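Local structure of intracellular exo-alpha-(1->5)-L-arabinofuranosidase (Bifidobacterium longum, 2Y2W) at residues A45-N50 / H492-D497; E182-A187 / E203-K208; G342-D347 / L376-T381. The protein hydrolyses terminal alpha-L-arabinofuranosyl bonds in arabinan and arabinoxylan, contributing to the breakdown of plant cell walls. All coordinates share one frame; numbering follows the deposited sequence.

Interaction 1: residues A45-N50 / H492-D497; sequences ASIALN and HTLTID
The beta-sandwich domain that accompanies the catalytic barrel in glycoside hydrolase family 51 takes in a strand from near the N-terminus: residues 45-48 run parallel to strand 492-497, pairing Ala45 with Leu494, Ser46 with Thr495, Ile47 with Ile496 and Ala48 with Asp497. As in any parallel ladder, alternate residues do the bonding, each reaching two positions on the partner strand. Thr495 N donates to Ala45 O at 2.9 Å, and Ile47 N to Thr495 O at 3.0 Å. Asp497 N then binds Ile47 O at 3.1 Å with a nearly straight N-H...O angle of 172°. The ladder weakens at both ends, where Ala45 N to Thr493 O and Leu49 N to Asp497 O are each 3.3 Å. Ser46 and Ala48 turn their backbones the other way, bonding to Ser451 and Ala449 of strand 444-456, which makes 45-48 an inner strand of the sheet.

The two faces differ in chemistry. On the face of Ser46 and Thr495 the hydroxyls are hydrogen-bonded, Ser46 OG lying 3.0 Å from Thr495 OG1. Thr495 holds OG1 between its backbone N and carbonyl carbon (chi1 49°), where it also lies 3.0 Å from Ala45 O. A valine in its place would probably leave Ser46 OG without this hydroxyl mate. The face of Ala45, Ile47, Leu494 and Ile496 is apolar, and Ile466 and Ala468 of strand 462-473 pack on Ile47 there. Ala45 CB meets Leu494 CB at 3.8 Å. Further along, the Ile47 and Leu494 side chains cross obliquely, Ile47 CG1 resting 3.7 Å from Leu494 CD1.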
# COMPACT_ATOMS: atom_id res chain seq x y z
N ALA D 45 -41.18 10.63 -41.19
CA ALA D 45 -40.70 10.79 -39.81
C ALA D 45 -41.12 12.14 -39.21
O ALA D 45 -41.32 13.12 -39.93
CB ALA D 45 -39.19 10.63 -39.76
N SER D 46 -41.26 12.17 -37.89
CA SER D 46 -41.69 13.38 -37.19
C SER D 46 -40.86 13.71 -35.95
O SER D 46 -40.82 12.93 -34.99
CB SER D 46 -43.18 13.30 -36.83
OG SER D 46 -43.99 13.37 -37.99
N ILE D 47 -40.20 14.87 -35.99
CA ILE D 47 -39.51 15.43 -34.84
C ILE D 47 -40.31 16.64 -34.35
O ILE D 47 -40.38 17.66 -35.04
CB ILE D 47 -38.05 15.86 -35.17
CG1 ILE D 47 -37.26 14.70 -35.81
CG2 ILE D 47 -37.35 16.43 -33.94
CD1 ILE D 47 -37.00 13.50 -34.90
N ALA D 48 -40.93 16.50 -33.18
CA ALA D 48 -41.79 17.55 -32.64
C ALA D 48 -41.76 17.62 -31.12
O ALA D 48 -41.57 16.60 -30.45
CB ALA D 48 -43.22 17.37 -33.14
N LEU D 49 -41.94 18.82 -30.58
CA LEU D 49 -42.07 19.02 -29.13
C LEU D 49 -43.54 18.95 -28.74
O LEU D 49 -44.39 19.57 -29.39
CB LEU D 49 -41.46 20.36 -28.70
CG LEU D 49 -39.94 20.51 -28.50
CD1 LEU D 49 -39.40 19.51 -27.48
CD2 LEU D 49 -39.16 20.43 -29.81
N ASN D 50 -43.84 18.21 -27.67
CA ASN D 50 -45.22 17.96 -27.24
C ASN D 50 -45.95 19.16 -26.63
O ASN D 50 -46.52 19.06 -25.54
CB ASN D 50 -45.27 16.75 -26.29
CG ASN D 50 -45.53 15.44 -27.01
OD1 ASN D 50 -45.17 15.27 -28.18
ND2 ASN D 50 -46.17 14.50 -26.32
N HIS D 492 -34.26 9.04 -45.54
CA HIS D 492 -35.54 9.41 -44.94
C HIS D 492 -35.79 10.92 -45.03
O HIS D 492 -34.85 11.71 -45.16
CB HIS D 492 -35.60 8.97 -43.48
CG HIS D 492 -35.40 7.50 -43.28
ND1 HIS D 492 -36.43 6.59 -43.36
CD2 HIS D 492 -34.28 6.78 -43.01
CE1 HIS D 492 -35.96 5.37 -43.14
NE2 HIS D 492 -34.66 5.46 -42.93
N THR D 493 -37.06 11.29 -44.97
CA THR D 493 -37.47 12.70 -44.94
C THR D 493 -38.34 12.93 -43.71
O THR D 493 -39.27 12.15 -43.44
CB THR D 493 -38.19 13.11 -46.24
OG1 THR D 493 -37.35 12.83 -47.37
CG2 THR D 493 -38.53 14.60 -46.24
N LEU D 494 -38.04 13.99 -42.97
CA LEU D 494 -38.69 14.25 -41.68
C LEU D 494 -39.36 15.62 -41.60
O LEU D 494 -38.97 16.56 -42.30
CB LEU D 494 -37.70 14.07 -40.52
CG LEU D 494 -36.30 14.67 -40.60
CD1 LEU D 494 -35.82 15.11 -39.22
CD2 LEU D 494 -35.31 13.70 -41.23
N THR D 495 -40.38 15.71 -40.74
CA THR D 495 -41.09 16.95 -40.48
C THR D 495 -40.61 17.57 -39.16
O THR D 495 -40.52 16.88 -38.14
CB THR D 495 -42.62 16.75 -40.42
OG1 THR D 495 -42.92 15.64 -39.56
CG2 THR D 495 -43.18 16.48 -41.81
N ILE D 496 -40.31 18.86 -39.20
CA ILE D 496 -39.82 19.58 -38.02
C ILE D 496 -40.88 20.54 -37.51
O ILE D 496 -41.23 21.52 -38.19
CB ILE D 496 -38.50 20.34 -38.32
CG1 ILE D 496 -37.48 19.42 -39.00
CG2 ILE D 496 -37.93 20.94 -37.04
CD1 ILE D 496 -36.45 20.15 -39.85
N ASP D 497 -41.40 20.26 -36.32
CA ASP D 497 -42.45 21.06 -35.70
C ASP D 497 -42.07 21.42 -34.27
O ASP D 497 -42.31 20.65 -33.33
CB ASP D 497 -43.79 20.31 -35.75
CG ASP D 497 -44.96 21.14 -35.22
OD1 ASP D 497 -44.81 22.37 -35.04
OD2 ASP D 497 -46.04 20.55 -35.00

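Interaction 2: residues E182-A187 / E203-K208; sequences EYVNGA and EPMDIK
Val184 O, in the last turn of helix 174-185, accepts a hydrogen bond from Met205 N at 2.8 Å that is close to straight, with an angle of 171° at the hydrogen. The next residue continues the docking with its side chain. Asn185 CG lies beside its own backbone N (chi1 -78°). The amide meets both polar backbone atoms of Ile207: OD1 receives Ile207 N at 3.1 Å, while ND2 donates a hydrogen bond to Ile207 O at 3.0 Å. This pair of bonds fixes the rotation of the amide, and Ile207 O takes a second donor, Trp210 NE1. Beside the polar row, Val184 turns CG2 to Ile207 CD1 at 3.5 Å, and the extended Met205 side chain crosses Val184 at about a right angle. Pro204 CB packs on Asn185 O at 3.3 Å; His365 of the second subunit packs against Pro204 and Asp206. Two donors thus meet successive carbonyls at the helix end, Arg196 NE on Tyr183 O and Met205 N on Val184 O, and would probably ease its partial negative charge, while Asn185 holds the N-H and C=O of Ile207 just before barrel strand 209-212.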
# COMPACT_ATOMS: atom_id res chain seq x y z
N GLU D 182 -1.42 20.59 -3.03
CA GLU D 182 -0.76 21.70 -2.36
C GLU D 182 0.11 22.50 -3.32
O GLU D 182 0.11 23.73 -3.29
CB GLU D 182 0.08 21.16 -1.20
CG GLU D 182 0.72 22.21 -0.30
CD GLU D 182 1.48 21.59 0.87
OE1 GLU D 182 1.27 20.39 1.16
OE2 GLU D 182 2.28 22.30 1.51
N TYR D 183 0.85 21.80 -4.19
CA TYR D 183 1.74 22.45 -5.16
C TYR D 183 0.95 23.29 -6.15
O TYR D 183 1.34 24.41 -6.49
CB TYR D 183 2.58 21.42 -5.91
CG TYR D 183 3.39 22.00 -7.05
CD1 TYR D 183 4.68 22.48 -6.83
CD2 TYR D 183 2.87 22.08 -8.34
CE1 TYR D 183 5.42 23.03 -7.87
CE2 TYR D 183 3.60 22.63 -9.38
CZ TYR D 183 4.88 23.10 -9.14
OH TYR D 183 5.61 23.64 -10.17
N VAL D 184 -0.17 22.73 -6.61
CA VAL D 184 -0.95 23.33 -7.68
C VAL D 184 -1.89 24.45 -7.19
O VAL D 184 -2.12 25.43 -7.92
CB VAL D 184 -1.70 22.24 -8.47
CG1 VAL D 184 -3.05 21.92 -7.84
CG2 VAL D 184 -1.88 22.64 -9.90
N ASN D 185 -2.42 24.33 -5.97
CA ASN D 185 -3.50 25.20 -5.50
C ASN D 185 -3.24 25.92 -4.19
O ASN D 185 -4.04 26.77 -3.77
CB ASN D 185 -4.81 24.42 -5.41
CG ASN D 185 -5.48 24.21 -6.75
OD1 ASN D 185 -5.14 24.87 -7.74
ND2 ASN D 185 -6.43 23.28 -6.80
N GLY D 186 -2.14 25.59 -3.52
CA GLY D 186 -1.82 26.17 -2.23
C GLY D 186 -1.48 27.65 -2.33
O GLY D 186 -1.04 28.13 -3.38
N ALA D 187 -1.69 28.37 -1.24
CA ALA D 187 -1.27 29.76 -1.14
C ALA D 187 0.25 29.80 -0.95
O ALA D 187 0.81 28.90 -0.32
CB ALA D 187 -1.98 30.44 0.02
N GLU D 203 0.32 32.66 -8.61
CA GLU D 203 -1.03 32.39 -8.13
C GLU D 203 -1.36 30.90 -8.19
O GLU D 203 -0.82 30.17 -9.03
CB GLU D 203 -2.04 33.20 -8.96
CG GLU D 203 -2.38 32.63 -10.35
CD GLU D 203 -1.25 32.75 -11.39
OE1 GLU D 203 -0.15 33.24 -11.05
OE2 GLU D 203 -1.48 32.35 -12.55
N PRO D 204 -2.23 30.43 -7.27
CA PRO D 204 -2.75 29.06 -7.38
C PRO D 204 -3.43 28.83 -8.73
O PRO D 204 -4.01 29.76 -9.30
CB PRO D 204 -3.77 28.98 -6.25
CG PRO D 204 -3.22 29.90 -5.22
CD PRO D 204 -2.62 31.05 -5.99
N MET D 205 -3.35 27.60 -9.22
CA MET D 205 -3.89 27.26 -10.54
C MET D 205 -5.41 27.11 -10.54
O MET D 205 -6.03 27.08 -11.61
CB MET D 205 -3.23 25.99 -11.06
CG MET D 205 -1.72 26.10 -11.22
SD MET D 205 -1.04 24.67 -12.06
CE MET D 205 0.72 24.94 -11.87
N ASP D 206 -6.00 27.03 -9.35
CA ASP D 206 -7.45 26.86 -9.17
C ASP D 206 -8.03 25.71 -10.00
O ASP D 206 -8.93 25.90 -10.81
CB ASP D 206 -8.20 28.17 -9.45
CG ASP D 206 -7.85 29.28 -8.46
OD1 ASP D 206 -7.36 28.98 -7.35
OD2 ASP D 206 -8.08 30.46 -8.81
N ILE D 207 -7.48 24.52 -9.78
CA ILE D 207 -8.01 23.32 -10.41
C ILE D 207 -9.09 22.71 -9.51
O ILE D 207 -8.81 22.25 -8.40
CB ILE D 207 -6.88 22.31 -10.75
CG1 ILE D 207 -5.90 22.96 -11.73
CG2 ILE D 207 -7.46 21.01 -11.31
CD1 ILE D 207 -4.66 22.14 -12.03
N LYS D 208 -10.33 22.76 -9.99
CA LYS D 208 -11.51 22.28 -9.26
C LYS D 208 -11.75 20.79 -9.42
O LYS D 208 -11.93 20.07 -8.44
CB LYS D 208 -12.76 23.02 -9.75
CG LYS D 208 -13.23 24.16 -8.87
CD LYS D 208 -14.49 24.79 -9.45
CE LYS D 208 -15.18 25.70 -8.46
NZ LYS D 208 -16.47 26.22 -9.00

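Interaction 3: residues G342-D347 / L376-T381; sequences GVWYSD and LEDIYT
The Trp344 indole has a carbon over each face: Leu376 CD2 stands 3.3 Å above one, offset toward the rim, and Ser346 CB lies 3.8 Å from the plane over the centre of the opposite face. At the edge, in the ring plane, Asp378 OD2 approaches Trp344 CD1 to 3.4 Å. The same oxygen lies at the edge of the Tyr345 ring, but the carboxylate is turned differently against the two rings, its plane 36° from the indole and 81° from the phenol. A third flat group, the Tyr380 ring, has Val343 O at its edge and Asp378 O over one face, toward the rim.

Two hydrogen bonds join the segments beside these rings. Asp378 OD2 accepts the Tyr345 N-H at 3.0 Å, on its syn side and somewhat out of the carboxylate plane, while lying near the edges of both rings. Tyr380 OH donates to Val343 O at 2.6 Å; it also has a weak hydrogen bond with Arg407. Alongside this bond, Val343 CG1 touches Tyr380 CE1 at 3.7 Å as the two side chains slide past each other in opposite directions. The phenol of Tyr345 is held at its far end by Asp384.

Trp344 CG is anti to the backbone N (chi1 171°). Tyr286, which by similarity to relatives probably helps to bind arabinofuranose, meets the indole edge-to-face. Segment 342-347 directly follows barrel strand 335-341, which carries Glu340, the probable nucleophile. In a (beta/alpha)8 barrel the active site lies at the C-terminal ends of the strands and in the loops that follow them, and the position of Trp344 is consistent with the role in substrate recognition inferred for it.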
# COMPACT_ATOMS: atom_id res chain seq x y z
N GLY D 342 -15.92 8.35 -27.58
CA GLY D 342 -15.61 8.60 -28.99
C GLY D 342 -15.39 7.35 -29.81
O GLY D 342 -15.53 6.23 -29.31
N VAL D 343 -15.04 7.54 -31.08
CA VAL D 343 -14.77 6.45 -32.00
C VAL D 343 -13.29 6.08 -31.96
O VAL D 343 -12.43 6.93 -32.16
CB VAL D 343 -15.20 6.79 -33.45
CG1 VAL D 343 -14.74 5.73 -34.43
CG2 VAL D 343 -16.72 6.96 -33.53
N TRP D 344 -13.01 4.80 -31.67
CA TRP D 344 -11.64 4.28 -31.68
C TRP D 344 -11.57 2.84 -32.18
O TRP D 344 -12.16 1.93 -31.58
CB TRP D 344 -11.01 4.41 -30.28
CG TRP D 344 -9.67 3.70 -30.11
CD1 TRP D 344 -8.69 3.54 -31.05
CD2 TRP D 344 -9.17 3.10 -28.91
NE1 TRP D 344 -7.62 2.86 -30.51
CE2 TRP D 344 -7.89 2.58 -29.20
CE3 TRP D 344 -9.68 2.95 -27.61
CZ2 TRP D 344 -7.11 1.92 -28.24
CZ3 TRP D 344 -8.90 2.29 -26.66
CH2 TRP D 344 -7.63 1.78 -26.98
N TYR D 345 -10.85 2.64 -33.28
CA TYR D 345 -10.59 1.32 -33.83
C TYR D 345 -9.50 0.62 -33.01
O TYR D 345 -8.31 0.70 -33.32
CB TYR D 345 -10.21 1.42 -35.31
CG TYR D 345 -11.38 1.77 -36.21
CD1 TYR D 345 -11.70 3.10 -36.49
CD2 TYR D 345 -12.17 0.77 -36.78
CE1 TYR D 345 -12.78 3.43 -37.31
CE2 TYR D 345 -13.25 1.09 -37.60
CZ TYR D 345 -13.55 2.41 -37.86
OH TYR D 345 -14.62 2.72 -38.67
N SER D 346 -9.94 -0.07 -31.96
CA SER D 346 -9.04 -0.64 -30.95
C SER D 346 -8.41 -1.98 -31.34
O SER D 346 -7.55 -2.49 -30.62
CB SER D 346 -9.76 -0.76 -29.61
OG SER D 346 -11.00 -1.42 -29.74
N ASP D 347 -8.82 -2.52 -32.49
CA ASP D 347 -8.25 -3.77 -33.00
C ASP D 347 -6.78 -3.63 -33.42
O ASP D 347 -6.01 -4.59 -33.34
CB ASP D 347 -9.10 -4.35 -34.14
CG ASP D 347 -9.39 -3.34 -35.24
OD1 ASP D 347 -9.36 -2.12 -34.97
OD2 ASP D 347 -9.66 -3.78 -36.37
N LEU D 376 -2.26 5.29 -32.46
CA LEU D 376 -3.71 5.53 -32.41
C LEU D 376 -4.16 6.70 -33.28
O LEU D 376 -5.09 7.44 -32.92
CB LEU D 376 -4.18 5.73 -30.96
CG LEU D 376 -4.52 4.52 -30.08
CD1 LEU D 376 -3.31 3.64 -29.78
CD2 LEU D 376 -5.16 5.01 -28.79
N GLU D 377 -3.52 6.87 -34.44
CA GLU D 377 -3.84 7.98 -35.33
C GLU D 377 -4.90 7.60 -36.36
O GLU D 377 -4.64 7.57 -37.57
CB GLU D 377 -2.58 8.53 -36.01
CG GLU D 377 -1.65 9.28 -35.06
CD GLU D 377 -0.56 10.06 -35.77
OE1 GLU D 377 -0.51 10.04 -37.03
OE2 GLU D 377 0.26 10.70 -35.08
N ASP D 378 -6.10 7.30 -35.87
CA ASP D 378 -7.21 6.87 -36.71
C ASP D 378 -7.65 7.98 -37.66
O ASP D 378 -7.80 9.13 -37.26
CB ASP D 378 -8.40 6.40 -35.86
CG ASP D 378 -8.15 5.05 -35.20
OD1 ASP D 378 -7.22 4.32 -35.62
OD2 ASP D 378 -8.90 4.71 -34.26
N ILE D 379 -7.85 7.60 -38.92
CA ILE D 379 -8.29 8.54 -39.96
C ILE D 379 -9.79 8.34 -40.15
O ILE D 379 -10.23 7.30 -40.64
CB ILE D 379 -7.51 8.33 -41.29
CG1 ILE D 379 -6.04 7.99 -41.03
CG2 ILE D 379 -7.61 9.56 -42.17
CD1 ILE D 379 -5.17 9.15 -40.53
N TYR D 380 -10.57 9.34 -39.75
CA TYR D 380 -12.01 9.19 -39.59
C TYR D 380 -12.82 9.27 -40.87
O TYR D 380 -12.63 10.18 -41.69
CB TYR D 380 -12.55 10.19 -38.57
CG TYR D 380 -12.18 9.88 -37.13
CD1 TYR D 380 -12.62 8.71 -36.52
CD2 TYR D 380 -11.40 10.76 -36.39
CE1 TYR D 380 -12.29 8.42 -35.20
CE2 TYR D 380 -11.07 10.48 -35.07
CZ TYR D 380 -11.51 9.31 -34.48
OH TYR D 380 -11.19 9.03 -33.18
N THR D 381 -13.74 8.33 -41.02
CA THR D 381 -14.63 8.25 -42.18
C THR D 381 -15.89 9.07 -41.93
O THR D 381 -16.19 9.44 -40.79
CB THR D 381 -15.04 6.79 -42.47
OG1 THR D 381 -15.71 6.24 -41.33
CG2 THR D 381 -13.81 5.94 -42.80

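In the fold
Along the chain, interaction 1 brackets the other two: its strands come from near the N-terminus and from the C-terminal region, while interaction 2 and then interaction 3 follow in series between them. The centres of interactions 2 and 3 are about 35 Å apart, on opposite sides of the chain's centre, and both adjoin the eight-stranded parallel barrel, one leading into strand 209-212 and the other out of strand 335-341. Interaction 1 lies in the mixed sheet, its centre about 49 Å from that of interaction 2 and about 32 Å from that of interaction 3. The N-terminal strand thus brings the chain's beginning into the beta-sandwich, beside a barrel whose substrate pocket interaction 3 probably helps to shape.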